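Local atomic coordinates of monosaccharide ABC transporter substrate-binding protein, CUT2 family (Bradyrhizobium sp., PDB entry 4YHS), a protein that probably binds a monosaccharide or related small solute outside the inner membrane and delivers it to an ABC transporter of the CUT2 family. Residues 66-71 / 91-96; 72-77 / 349-354; 80-85 / 302-307; 100-105 / 123-128. All blocks are in the same frame, centred on the assembly; numbering follows the deposited sequence.

Interaction 1 of 4, residues 66-71 / 91-96; sequences PHMKDA and MNLVEA
P66 and H67 run past A96 and E95, their CA atoms 5.3 Å apart for P66 and A96 and 4.9 Å for H67 and E95. The touching parts lie 109° apart in direction, and no direct hydrogen bond joins the two backbones. Segment 66-71 is leaving strand 60-65, while 91-95 is still strand. E95 does most of the polar work. Its CG sits between the backbone N and the carbonyl carbon (chi1 60°), and a bend at chi2 brings the carboxylate against the backbone of 67-68. OE2 of E95 lies 3.3 Å from CA of H67. A water links the two segments: it accepts from N of M68 at 2.8 Å and donates to OE2 of E95 at 2.7 Å. CE of M68, a selenomethionine, meets CD2 of L93 at 3.6 Å, the two side chains crossing obliquely. Within the loop, ND1 of H67 accepts from N of K69, which helps set the turn of the imidazole. W73 and Y99 meet that ring, and a bound Bis-Tris lies about 5 Å from the side chain. Loops at the C-terminal ends of parallel strands 60-65 and 90-95 thus meet beside the probable solute pocket, as in periplasmic binding proteins.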
loop_
_atom_site.group_PDB
_atom_site.type_symbol
_atom_site.label_atom_id
_atom_site.label_comp_id
_atom_site.label_asym_id
_atom_site.label_seq_id
_atom_site.Cartn_x
_atom_site.Cartn_y
_atom_site.Cartn_z
ATOM N N PRO A 66 2.467 8.954 -9.947
ATOM C CA PRO A 66 1.323 8.911 -10.869
ATOM C C PRO A 66 0.416 10.140 -10.745
ATOM O O PRO A 66 -0.182 10.578 -11.741
ATOM C CB PRO A 66 0.583 7.641 -10.440
ATOM C CG PRO A 66 0.960 7.456 -9.001
ATOM C CD PRO A 66 2.372 7.940 -8.890
ATOM N N HIS A 67 0.343 10.690 -9.534
ATOM C CA HIS A 67 -0.555 11.792 -9.188
ATOM C C HIS A 67 -0.309 12.144 -7.718
ATOM O O HIS A 67 0.486 11.484 -7.039
ATOM C CB HIS A 67 -2.019 11.415 -9.430
ATOM C CG HIS A 67 -2.533 10.311 -8.547
ATOM N ND1 HIS A 67 -2.780 10.477 -7.201
ATOM C CD2 HIS A 67 -2.853 9.025 -8.834
ATOM C CE1 HIS A 67 -3.232 9.340 -6.692
ATOM N NE2 HIS A 67 -3.293 8.446 -7.666
HETATM N N MSE A 68 -1.016 13.150 -7.222
HETATM C CA MSE A 68 -0.974 13.537 -5.804
HETATM C C MSE A 68 -2.388 13.834 -5.366
HETATM O O MSE A 68 -2.664 14.851 -4.714
HETATM C CB MSE A 68 -0.071 14.768 -5.591
HETATM C CG MSE A 68 0.236 15.087 -4.157
HETATM SE SE MSE A 68 1.542 13.772 -3.523
HETATM C CE MSE A 68 3.125 14.390 -4.489
ATOM N N LYS A 69 -3.291 12.950 -5.753
ATOM C CA LYS A 69 -4.733 13.171 -5.586
ATOM C C LYS A 69 -5.350 12.580 -4.331
ATOM O O LYS A 69 -6.475 12.940 -3.975
ATOM C CB LYS A 69 -5.488 12.610 -6.799
ATOM C CG LYS A 69 -5.234 13.427 -8.036
ATOM C CD LYS A 69 -5.546 12.668 -9.340
ATOM C CE LYS A 69 -6.993 12.695 -9.626
ATOM N NZ LYS A 69 -7.361 11.729 -10.712
ATOM N N ASP A 70 -4.645 11.679 -3.652
ATOM C CA ASP A 70 -5.238 11.052 -2.472
ATOM C C ASP A 70 -4.255 10.954 -1.323
ATOM O O ASP A 70 -3.087 11.302 -1.459
ATOM C CB ASP A 70 -5.806 9.648 -2.809
ATOM C CG ASP A 70 -4.762 8.665 -3.350
ATOM O OD1 ASP A 70 -3.541 8.897 -3.217
ATOM O OD2 ASP A 70 -5.171 7.601 -3.897
ATOM N N ALA A 71 -4.750 10.460 -0.189
ATOM C CA ALA A 71 -3.955 10.412 1.031
ATOM C C ALA A 71 -2.826 9.398 0.884
ATOM O O ALA A 71 -1.752 9.558 1.463
ATOM C CB ALA A 71 -4.823 10.066 2.211
HETATM N N MSE A 91 15.769 15.831 -3.313
HETATM C CA MSE A 91 14.663 15.233 -4.039
HETATM C C MSE A 91 14.060 16.270 -4.976
HETATM O O MSE A 91 13.925 17.426 -4.609
HETATM C CB MSE A 91 13.593 14.717 -3.064
HETATM C CG MSE A 91 12.196 14.542 -3.717
HETATM SE SE MSE A 91 10.830 14.255 -2.420
HETATM C CE MSE A 91 10.571 16.149 -2.018
ATOM N N ASN A 92 13.719 15.847 -6.188
ATOM C CA ASN A 92 12.952 16.673 -7.126
ATOM C C ASN A 92 11.768 15.800 -7.516
ATOM O O ASN A 92 11.941 14.817 -8.238
ATOM C CB ASN A 92 13.818 17.091 -8.330
ATOM C CG ASN A 92 13.011 17.351 -9.588
ATOM O OD1 ASN A 92 12.011 18.071 -9.570
ATOM N ND2 ASN A 92 13.455 16.769 -10.702
ATOM N N LEU A 93 10.581 16.088 -6.970
ATOM C CA LEU A 93 9.431 15.220 -7.213
ATOM C C LEU A 93 8.496 15.870 -8.213
ATOM O O LEU A 93 8.243 17.077 -8.127
ATOM C CB LEU A 93 8.673 14.919 -5.924
ATOM C CG LEU A 93 7.541 13.874 -6.011
ATOM C CD1 LEU A 93 7.444 13.102 -4.710
ATOM C CD2 LEU A 93 6.181 14.533 -6.326
ATOM N N VAL A 94 8.058 15.070 -9.186
ATOM C CA VAL A 94 7.093 15.460 -10.200
ATOM C C VAL A 94 5.933 14.448 -10.175
ATOM O O VAL A 94 6.115 13.289 -9.778
ATOM C CB VAL A 94 7.756 15.542 -11.607
ATOM C CG1 VAL A 94 8.820 16.646 -11.594
ATOM C CG2 VAL A 94 8.372 14.203 -12.014
ATOM N N GLU A 95 4.721 14.898 -10.513
ATOM C CA GLU A 95 3.551 14.004 -10.549
ATOM C C GLU A 95 2.729 14.271 -11.820
ATOM O O GLU A 95 2.576 15.427 -12.253
ATOM C CB GLU A 95 2.705 14.169 -9.291
ATOM C CG GLU A 95 2.172 15.560 -9.083
ATOM C CD GLU A 95 0.853 15.798 -9.743
ATOM O OE1 GLU A 95 0.511 16.979 -9.835
ATOM O OE2 GLU A 95 0.149 14.824 -10.160
ATOM N N ALA A 96 2.205 13.193 -12.412
ATOM C CA ALA A 96 1.691 13.265 -13.781
ATOM C C ALA A 96 0.226 13.664 -13.852
ATOM O O ALA A 96 -0.294 13.890 -14.939
ATOM C CB ALA A 96 1.887 11.950 -14.491
HETATM O O HOH W 1 -2.364 14.769 -9.116
#

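Interaction 2 of 4, residues 72-77 / 349-354; sequences YWLGVD and FKPVFN
L74 and D77, one helical turn apart on helix 71-87, face the C-terminal tail of the chain. The tail crosses this helix of the Rossmann-like N-terminal lobe of a periplasmic binding protein. L74 comes first. Its CG is anti to the backbone N (chi1 -169°), which carries both methyls to the tail. CD1 lies 3.6 Å from CD2 of F349 and 3.7 Å from CD of P351, while CD2 rests on the carbonyl O of F349. CG of L74 stands at the edge of the F349 ring, in its plane. Y78 packs edge-to-face with the same ring. D77 follows and points at the tail. Its OD2 also lies at the edge of the F349 ring, 3.4 Å from CE2, and touches CA of P351. The bond from N of V352 to OD2 of D77 is 2.8 Å long, nearly straight at 175°, and uses the syn lone pair. Were D77 an alanine, the N-H of V352 would probably lose its acceptor and the tail would be less firmly tied to the helix. Further along the tail, the backbone of F353 bonds to L93 of strand 90-95. OD1 of D77 comes to 2.7 Å from O of V352.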
loop_
_atom_site.group_PDB
_atom_site.type_symbol
_atom_site.label_atom_id
_atom_site.label_comp_id
_atom_site.label_asym_id
_atom_site.label_seq_id
_atom_site.Cartn_x
_atom_site.Cartn_y
_atom_site.Cartn_z
ATOM N N TYR A 72 -3.103 8.334 0.136
ATOM C CA TYR A 72 -2.134 7.281 -0.059
ATOM C C TYR A 72 -0.849 7.855 -0.663
ATOM O O TYR A 72 0.227 7.692 -0.096
ATOM C CB TYR A 72 -2.691 6.170 -0.962
ATOM C CG TYR A 72 -1.748 4.978 -1.027
ATOM C CD1 TYR A 72 -0.691 4.930 -1.940
ATOM C CD2 TYR A 72 -1.914 3.906 -0.159
ATOM C CE1 TYR A 72 0.188 3.847 -1.969
ATOM C CE2 TYR A 72 -1.064 2.808 -0.201
ATOM C CZ TYR A 72 -0.019 2.783 -1.118
ATOM O OH TYR A 72 0.849 1.709 -1.161
ATOM N N TRP A 73 -0.945 8.528 -1.802
ATOM C CA TRP A 73 0.254 9.078 -2.434
ATOM C C TRP A 73 0.799 10.280 -1.665
ATOM O O TRP A 73 2.006 10.528 -1.693
ATOM C CB TRP A 73 -0.026 9.378 -3.931
ATOM C CG TRP A 73 -0.081 8.045 -4.626
ATOM C CD1 TRP A 73 -1.190 7.278 -4.871
ATOM C CD2 TRP A 73 1.039 7.271 -5.080
ATOM N NE1 TRP A 73 -0.826 6.095 -5.466
ATOM C CE2 TRP A 73 0.536 6.072 -5.612
ATOM C CE3 TRP A 73 2.416 7.481 -5.092
ATOM C CZ2 TRP A 73 1.364 5.084 -6.144
ATOM C CZ3 TRP A 73 3.246 6.477 -5.640
ATOM C CH2 TRP A 73 2.712 5.322 -6.158
ATOM N N LEU A 74 -0.044 10.989 -0.912
ATOM C CA LEU A 74 0.483 11.981 0.016
ATOM C C LEU A 74 1.367 11.311 1.072
ATOM O O LEU A 74 2.404 11.830 1.458
ATOM C CB LEU A 74 -0.669 12.754 0.666
ATOM C CG LEU A 74 -0.347 14.010 1.466
ATOM C CD1 LEU A 74 0.265 15.079 0.560
ATOM C CD2 LEU A 74 -1.631 14.536 2.152
ATOM N N GLY A 75 0.952 10.150 1.559
ATOM C CA GLY A 75 1.786 9.372 2.462
ATOM C C GLY A 75 3.119 8.943 1.861
ATOM O O GLY A 75 4.177 9.052 2.493
ATOM N N VAL A 76 3.095 8.470 0.614
ATOM C CA VAL A 76 4.340 8.120 -0.038
ATOM C C VAL A 76 5.233 9.376 -0.183
ATOM O O VAL A 76 6.448 9.302 0.047
ATOM C CB VAL A 76 4.107 7.488 -1.416
ATOM C CG1 VAL A 76 5.406 6.992 -1.964
ATOM C CG2 VAL A 76 3.108 6.362 -1.334
ATOM N N ASP A 77 4.627 10.509 -0.552
ATOM C CA ASP A 77 5.341 11.791 -0.677
ATOM C C ASP A 77 6.057 12.139 0.634
ATOM O O ASP A 77 7.221 12.535 0.651
ATOM C CB ASP A 77 4.378 12.908 -1.060
ATOM C CG ASP A 77 5.055 14.257 -1.149
ATOM O OD1 ASP A 77 5.976 14.426 -1.979
ATOM O OD2 ASP A 77 4.648 15.149 -0.410
ATOM N N PHE A 349 -0.912 17.616 6.398
ATOM C CA PHE A 349 0.334 17.646 5.633
ATOM C C PHE A 349 0.047 18.080 4.206
ATOM O O PHE A 349 -0.890 17.589 3.566
ATOM C CB PHE A 349 1.021 16.276 5.653
ATOM C CG PHE A 349 2.255 16.183 4.769
ATOM C CD1 PHE A 349 3.440 16.837 5.110
ATOM C CD2 PHE A 349 2.219 15.461 3.595
ATOM C CE1 PHE A 349 4.567 16.728 4.285
ATOM C CE2 PHE A 349 3.360 15.356 2.782
ATOM C CZ PHE A 349 4.506 15.992 3.144
ATOM N N LYS A 350 0.838 19.040 3.754
ATOM C CA LYS A 350 0.789 19.541 2.397
ATOM C C LYS A 350 1.918 18.904 1.576
ATOM O O LYS A 350 3.041 18.777 2.058
ATOM C CB LYS A 350 0.910 21.064 2.410
ATOM C CG LYS A 350 -0.323 21.752 3.016
ATOM C CD LYS A 350 -0.206 23.272 2.996
ATOM C CE LYS A 350 -1.513 23.957 3.403
ATOM N NZ LYS A 350 -1.408 25.461 3.430
ATOM N N PRO A 351 1.615 18.507 0.329
ATOM C CA PRO A 351 2.650 17.832 -0.459
ATOM C C PRO A 351 3.907 18.643 -0.666
ATOM O O PRO A 351 3.839 19.868 -0.788
ATOM C CB PRO A 351 1.960 17.562 -1.797
ATOM C CG PRO A 351 0.794 18.426 -1.827
ATOM C CD PRO A 351 0.359 18.651 -0.424
ATOM N N VAL A 352 5.029 17.936 -0.692
ATOM C CA VAL A 352 6.363 18.504 -0.847
ATOM C C VAL A 352 7.006 18.033 -2.158
ATOM O O VAL A 352 6.994 16.834 -2.465
ATOM C CB VAL A 352 7.265 18.088 0.371
ATOM C CG1 VAL A 352 8.683 18.612 0.203
ATOM C CG2 VAL A 352 6.659 18.628 1.657
ATOM N N PHE A 353 7.571 18.960 -2.928
ATOM C CA PHE A 353 8.150 18.606 -4.228
ATOM C C PHE A 353 9.645 18.793 -4.322
ATOM O O PHE A 353 10.257 18.356 -5.294
ATOM C CB PHE A 353 7.472 19.417 -5.326
ATOM C CG PHE A 353 6.015 19.132 -5.412
ATOM C CD1 PHE A 353 5.556 18.042 -6.127
ATOM C CD2 PHE A 353 5.097 19.891 -4.689
ATOM C CE1 PHE A 353 4.199 17.721 -6.162
ATOM C CE2 PHE A 353 3.739 19.567 -4.713
ATOM C CZ PHE A 353 3.294 18.475 -5.462
ATOM N N ASN A 354 10.221 19.461 -3.323
ATOM C CA ASN A 354 11.660 19.759 -3.294
ATOM C C ASN A 354 12.166 19.813 -1.864
ATOM O O ASN A 354 13.374 19.909 -1.645
ATOM C CB ASN A 354 11.980 21.097 -3.974
ATOM C CG ASN A 354 11.716 21.087 -5.467
ATOM O OD1 ASN A 354 12.557 20.643 -6.263
ATOM N ND2 ASN A 354 10.556 21.609 -5.866
ATOM O OXT ASN A 354 11.381 19.787 -0.913
#

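Interaction 3 of 4, residues 80-85 / 302-307; sequences VAEESK and QGRIAV
G303 and V80 bring the two helices together, with CA atoms 4.7 Å apart. Helix segments 302-307 and 80-85 approach to 7.9 Å between axes and cross at -40°. G303 has no side chain, and a CB there would sit tightly against N of V80. CG2 of V80 lies against O and CA of G303. R304 comes next. Its chain is extended from CG to NE and runs across the side chain of E83 at about a right angle. NH1 of R304 reaches OE1 of E83 at 3.0 Å in a salt bridge, with the N-H bent to 147°. OE1 lies at the edge of the guanidinium, in its plane, and the carboxylate plane is turned 87° from it. R86 takes OE2 of E83 in a second salt bridge, and W26 donates to OE1. NH2 of R304 gives a hydrogen to a water at 3.0 Å, and that water donates to OE1 of E82. A leucine in place of R304 would probably leave E83 with one cationic partner fewer and break the water link to E82. CG2 of V307 meets CG1 of V80 at 3.6 Å and OG of S84 at 3.7 Å, while its CB packs on CG of E83. The close crossing at G303 packs helices 71-87 and 299-314 together on one side of the N-terminal lobe's sheet, as in periplasmic binding proteins.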
loop_
_atom_site.group_PDB
_atom_site.type_symbol
_atom_site.label_atom_id
_atom_site.label_comp_id
_atom_site.label_asym_id
_atom_site.label_seq_id
_atom_site.Cartn_x
_atom_site.Cartn_y
_atom_site.Cartn_z
ATOM N N VAL A 80 9.127 9.897 1.144
ATOM C CA VAL A 80 10.250 10.249 0.261
ATOM C C VAL A 80 10.879 11.573 0.697
ATOM O O VAL A 80 12.117 11.675 0.728
ATOM C CB VAL A 80 9.808 10.303 -1.226
ATOM C CG1 VAL A 80 10.955 10.745 -2.100
ATOM C CG2 VAL A 80 9.370 8.931 -1.685
ATOM N N ALA A 81 10.056 12.560 1.061
ATOM C CA ALA A 81 10.574 13.895 1.408
ATOM C C ALA A 81 11.324 13.833 2.725
ATOM O O ALA A 81 12.387 14.436 2.877
ATOM C CB ALA A 81 9.474 14.930 1.507
ATOM N N GLU A 82 10.751 13.111 3.684
ATOM C CA GLU A 82 11.344 13.074 5.010
ATOM C C GLU A 82 12.622 12.219 4.993
ATOM O O GLU A 82 13.620 12.573 5.632
ATOM C CB GLU A 82 10.331 12.543 6.032
ATOM C CG GLU A 82 9.207 13.494 6.361
ATOM C CD GLU A 82 9.710 14.720 7.117
ATOM O OE1 GLU A 82 10.400 14.554 8.146
ATOM O OE2 GLU A 82 9.456 15.835 6.648
ATOM N N GLU A 83 12.642 11.139 4.216
ATOM C CA GLU A 83 13.849 10.310 4.181
ATOM C C GLU A 83 14.949 11.046 3.402
ATOM O O GLU A 83 16.111 11.003 3.781
ATOM C CB GLU A 83 13.564 8.931 3.589
ATOM C CG GLU A 83 14.746 7.935 3.745
ATOM C CD GLU A 83 14.945 7.495 5.186
ATOM O OE1 GLU A 83 14.311 8.053 6.117
ATOM O OE2 GLU A 83 15.736 6.573 5.388
ATOM N N SER A 84 14.591 11.755 2.339
ATOM C CA SER A 84 15.600 12.556 1.637
ATOM C C SER A 84 16.224 13.621 2.566
ATOM O O SER A 84 17.443 13.800 2.586
ATOM C CB SER A 84 14.985 13.193 0.390
ATOM O OG SER A 84 14.566 12.197 -0.548
ATOM N N LYS A 85 15.396 14.324 3.343
ATOM C CA LYS A 85 15.897 15.260 4.343
ATOM C C LYS A 85 16.812 14.577 5.373
ATOM O O LYS A 85 17.888 15.092 5.681
ATOM C CB LYS A 85 14.741 15.936 5.078
ATOM C CG LYS A 85 14.502 17.391 4.702
ATOM C CD LYS A 85 13.581 18.095 5.721
ATOM C CE LYS A 85 12.200 17.430 5.774
ATOM N NZ LYS A 85 11.219 18.120 6.677
ATOM N N GLN A 302 7.461 2.562 2.480
ATOM C CA GLN A 302 7.798 2.220 1.099
ATOM C C GLN A 302 8.519 3.385 0.426
ATOM O O GLN A 302 9.544 3.172 -0.234
ATOM C CB GLN A 302 6.555 1.823 0.321
ATOM C CG GLN A 302 6.020 0.471 0.764
ATOM C CD GLN A 302 4.727 0.113 0.084
ATOM O OE1 GLN A 302 4.634 0.129 -1.148
ATOM N NE2 GLN A 302 3.699 -0.193 0.879
ATOM N N GLY A 303 8.034 4.604 0.635
ATOM C CA GLY A 303 8.718 5.788 0.151
ATOM C C GLY A 303 10.117 5.959 0.732
ATOM O O GLY A 303 11.086 6.163 -0.019
ATOM N N ARG A 304 10.240 5.887 2.051
ATOM C CA ARG A 304 11.571 5.976 2.688
ATOM C C ARG A 304 12.576 4.918 2.178
ATOM O O ARG A 304 13.727 5.239 1.944
ATOM C CB ARG A 304 11.463 5.820 4.212
ATOM C CG ARG A 304 10.606 6.843 4.953
ATOM C CD ARG A 304 10.828 6.707 6.450
ATOM N NE ARG A 304 10.079 7.695 7.270
ATOM C CZ ARG A 304 10.584 8.858 7.682
ATOM N NH1 ARG A 304 11.825 9.220 7.331
ATOM N NH2 ARG A 304 9.865 9.673 8.471
ATOM N N ILE A 305 12.142 3.657 2.072
ATOM C CA ILE A 305 13.015 2.582 1.626
ATOM C C ILE A 305 13.520 2.830 0.207
ATOM O O ILE A 305 14.687 2.586 -0.073
ATOM C CB ILE A 305 12.304 1.205 1.710
ATOM C CG1 ILE A 305 12.254 0.784 3.187
ATOM C CG2 ILE A 305 13.059 0.118 0.892
ATOM C CD1 ILE A 305 11.413 -0.393 3.471
ATOM N N ALA A 306 12.656 3.318 -0.684
ATOM C CA ALA A 306 13.076 3.631 -2.056
ATOM C C ALA A 306 14.223 4.641 -2.083
ATOM O O ALA A 306 15.167 4.503 -2.845
ATOM C CB ALA A 306 11.903 4.182 -2.854
ATOM N N VAL A 307 14.125 5.667 -1.248
ATOM C CA VAL A 307 15.178 6.659 -1.167
ATOM C C VAL A 307 16.453 6.022 -0.626
ATOM O O VAL A 307 17.537 6.210 -1.205
ATOM C CB VAL A 307 14.775 7.854 -0.283
ATOM C CG1 VAL A 307 15.975 8.796 0.002
ATOM C CG2 VAL A 307 13.647 8.627 -0.944
HETATM O O HOH W 2 10.488 12.190 9.917
#

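Interaction 4 of 4, residues 100-105 / 123-128; sequences TELNKQ and GAISAD
Q105 and I125 join the start of helix 102-115 to the loop after strand 119-122, two neighbouring connections of an alpha/beta lobe of the periplasmic-binding-protein fold. Q105 points at the loop, with CG anti to the backbone N (chi1 178°) and the chain extended beyond it. CB of Q105 lies 3.9 Å from CD1 of I125. CD comes next, between two backbone groups of the loop. OE1 accepts from N of I125 at 3.0 Å, in the carbonyl plane and on a lone pair, and also touches CB and CG1 of I125. NE2 donates to O of G123 at 3.0 Å with an angle of 170°. That donor stands above the carbonyl plane of G123, although O of G123 lies in the amide plane of Q105. NE2 also bonds to OG of S64 on strand 60-65. The amide is therefore gripped at both ends, which fixes its rotation and gives partners to O of G123 and N of I125. I125 slides past Q105 in the opposite direction. Its CG2 meets CB of L102 at 4.0 Å. Its CD1 tucks in beside the helix start, 3.3 Å from O of E101, the residue at the N-cap position.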
loop_
_atom_site.group_PDB
_atom_site.type_symbol
_atom_site.label_atom_id
_atom_site.label_comp_id
_atom_site.label_asym_id
_atom_site.label_seq_id
_atom_site.Cartn_x
_atom_site.Cartn_y
_atom_site.Cartn_z
ATOM N N THR A 100 -4.536 8.301 -15.956
ATOM C CA THR A 100 -4.762 8.423 -17.378
ATOM C C THR A 100 -3.535 8.999 -18.108
ATOM O O THR A 100 -3.519 9.129 -19.336
ATOM C CB THR A 100 -5.974 9.348 -17.684
ATOM O OG1 THR A 100 -5.808 10.593 -16.996
ATOM C CG2 THR A 100 -7.271 8.697 -17.224
ATOM N N GLU A 101 -2.510 9.352 -17.352
ATOM C CA GLU A 101 -1.461 10.235 -17.869
ATOM C C GLU A 101 -0.103 9.556 -18.049
ATOM O O GLU A 101 0.928 10.153 -17.743
ATOM C CB GLU A 101 -1.301 11.450 -16.943
ATOM C CG GLU A 101 -2.594 12.250 -16.762
ATOM C CD GLU A 101 -3.164 12.714 -18.071
ATOM O OE1 GLU A 101 -2.476 13.494 -18.771
ATOM O OE2 GLU A 101 -4.278 12.269 -18.431
ATOM N N LEU A 102 -0.093 8.346 -18.603
ATOM C CA LEU A 102 1.163 7.652 -18.853
ATOM C C LEU A 102 2.124 8.508 -19.705
ATOM O O LEU A 102 3.301 8.579 -19.408
ATOM C CB LEU A 102 0.909 6.314 -19.537
ATOM C CG LEU A 102 2.156 5.542 -19.990
ATOM C CD1 LEU A 102 2.952 5.045 -18.817
ATOM C CD2 LEU A 102 1.785 4.394 -20.904
ATOM N N ASN A 103 1.633 9.142 -20.764
ATOM C CA ASN A 103 2.507 9.923 -21.637
ATOM C C ASN A 103 3.153 11.101 -20.933
ATOM O O ASN A 103 4.294 11.456 -21.232
ATOM C CB ASN A 103 1.736 10.410 -22.851
ATOM C CG ASN A 103 1.371 9.285 -23.777
ATOM O OD1 ASN A 103 2.065 8.268 -23.830
ATOM N ND2 ASN A 103 0.269 9.448 -24.507
ATOM N N LYS A 104 2.455 11.688 -19.968
ATOM C CA LYS A 104 3.027 12.799 -19.212
ATOM C C LYS A 104 4.094 12.256 -18.255
ATOM O O LYS A 104 5.133 12.870 -18.062
ATOM C CB LYS A 104 1.945 13.576 -18.474
ATOM C CG LYS A 104 2.460 14.553 -17.448
ATOM C CD LYS A 104 3.269 15.661 -18.075
ATOM C CE LYS A 104 2.367 16.766 -18.625
ATOM N NZ LYS A 104 2.963 18.112 -18.374
ATOM N N GLN A 105 3.879 11.070 -17.707
ATOM C CA GLN A 105 4.880 10.505 -16.819
ATOM C C GLN A 105 6.150 10.184 -17.612
ATOM O O GLN A 105 7.253 10.451 -17.157
ATOM C CB GLN A 105 4.353 9.272 -16.106
ATOM C CG GLN A 105 5.403 8.652 -15.208
ATOM C CD GLN A 105 4.841 7.627 -14.284
ATOM O OE1 GLN A 105 4.111 6.744 -14.709
ATOM N NE2 GLN A 105 5.184 7.733 -12.989
ATOM N N GLY A 123 6.837 5.676 -9.243
ATOM C CA GLY A 123 5.556 5.057 -8.973
ATOM C C GLY A 123 4.819 4.980 -10.297
ATOM O O GLY A 123 4.232 5.963 -10.751
ATOM N N ALA A 124 4.871 3.805 -10.929
ATOM C CA ALA A 124 4.515 3.678 -12.336
ATOM C C ALA A 124 3.019 3.676 -12.596
ATOM O O ALA A 124 2.261 2.981 -11.920
ATOM C CB ALA A 124 5.123 2.426 -12.900
ATOM N N ILE A 125 2.606 4.423 -13.622
ATOM C CA ILE A 125 1.209 4.439 -13.997
ATOM C C ILE A 125 0.799 3.074 -14.586
ATOM O O ILE A 125 -0.327 2.641 -14.410
ATOM C CB ILE A 125 0.927 5.604 -14.989
ATOM C CG1 ILE A 125 0.784 6.910 -14.190
ATOM C CG2 ILE A 125 -0.327 5.342 -15.826
ATOM C CD1 ILE A 125 0.762 8.193 -15.043
ATOM N N SER A 126 1.699 2.386 -15.290
ATOM C CA SER A 126 1.393 1.011 -15.673
ATOM C C SER A 126 2.633 0.121 -15.560
ATOM O O SER A 126 3.760 0.599 -15.519
ATOM C CB SER A 126 0.792 0.947 -17.090
ATOM O OG SER A 126 1.765 0.929 -18.119
ATOM N N ALA A 127 2.405 -1.180 -15.479
ATOM C CA ALA A 127 3.490 -2.139 -15.290
ATOM C C ALA A 127 4.509 -2.174 -16.426
ATOM O O ALA A 127 5.702 -2.342 -16.154
ATOM C CB ALA A 127 2.910 -3.542 -15.085
ATOM N N ASP A 128 4.044 -2.032 -17.676
ATOM C CA ASP A 128 4.866 -2.149 -18.877
ATOM C C ASP A 128 5.123 -0.825 -19.602
ATOM O O ASP A 128 5.984 -0.761 -20.460
ATOM C CB ASP A 128 4.199 -3.066 -19.901
ATOM C CG ASP A 128 3.807 -4.407 -19.323
ATOM O OD1 ASP A 128 4.373 -4.818 -18.277
ATOM O OD2 ASP A 128 2.924 -5.051 -19.937
#

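In the fold
From the N terminus, the chain leaves strand 60-65 into segment 66-71, runs through helix 71-87 and returns on strand 90-95, where interaction 1 closes a short loop. Interaction 4 follows in series: helix 102-115 and strand 119-122 separate its two segments. Interaction 3 closes a far longer loop, bringing helix 299-314 back to helix 71-87, and interaction 4 is nested inside it. Interaction 2 spans most of the chain and encloses both, tying the C-terminal tail to the same helix. Interaction 1 crosses interactions 2 and 3. Helix 71-87 is thus shared by interactions 2 and 3, and M91 packs on V80, linking interactions 1 and 3.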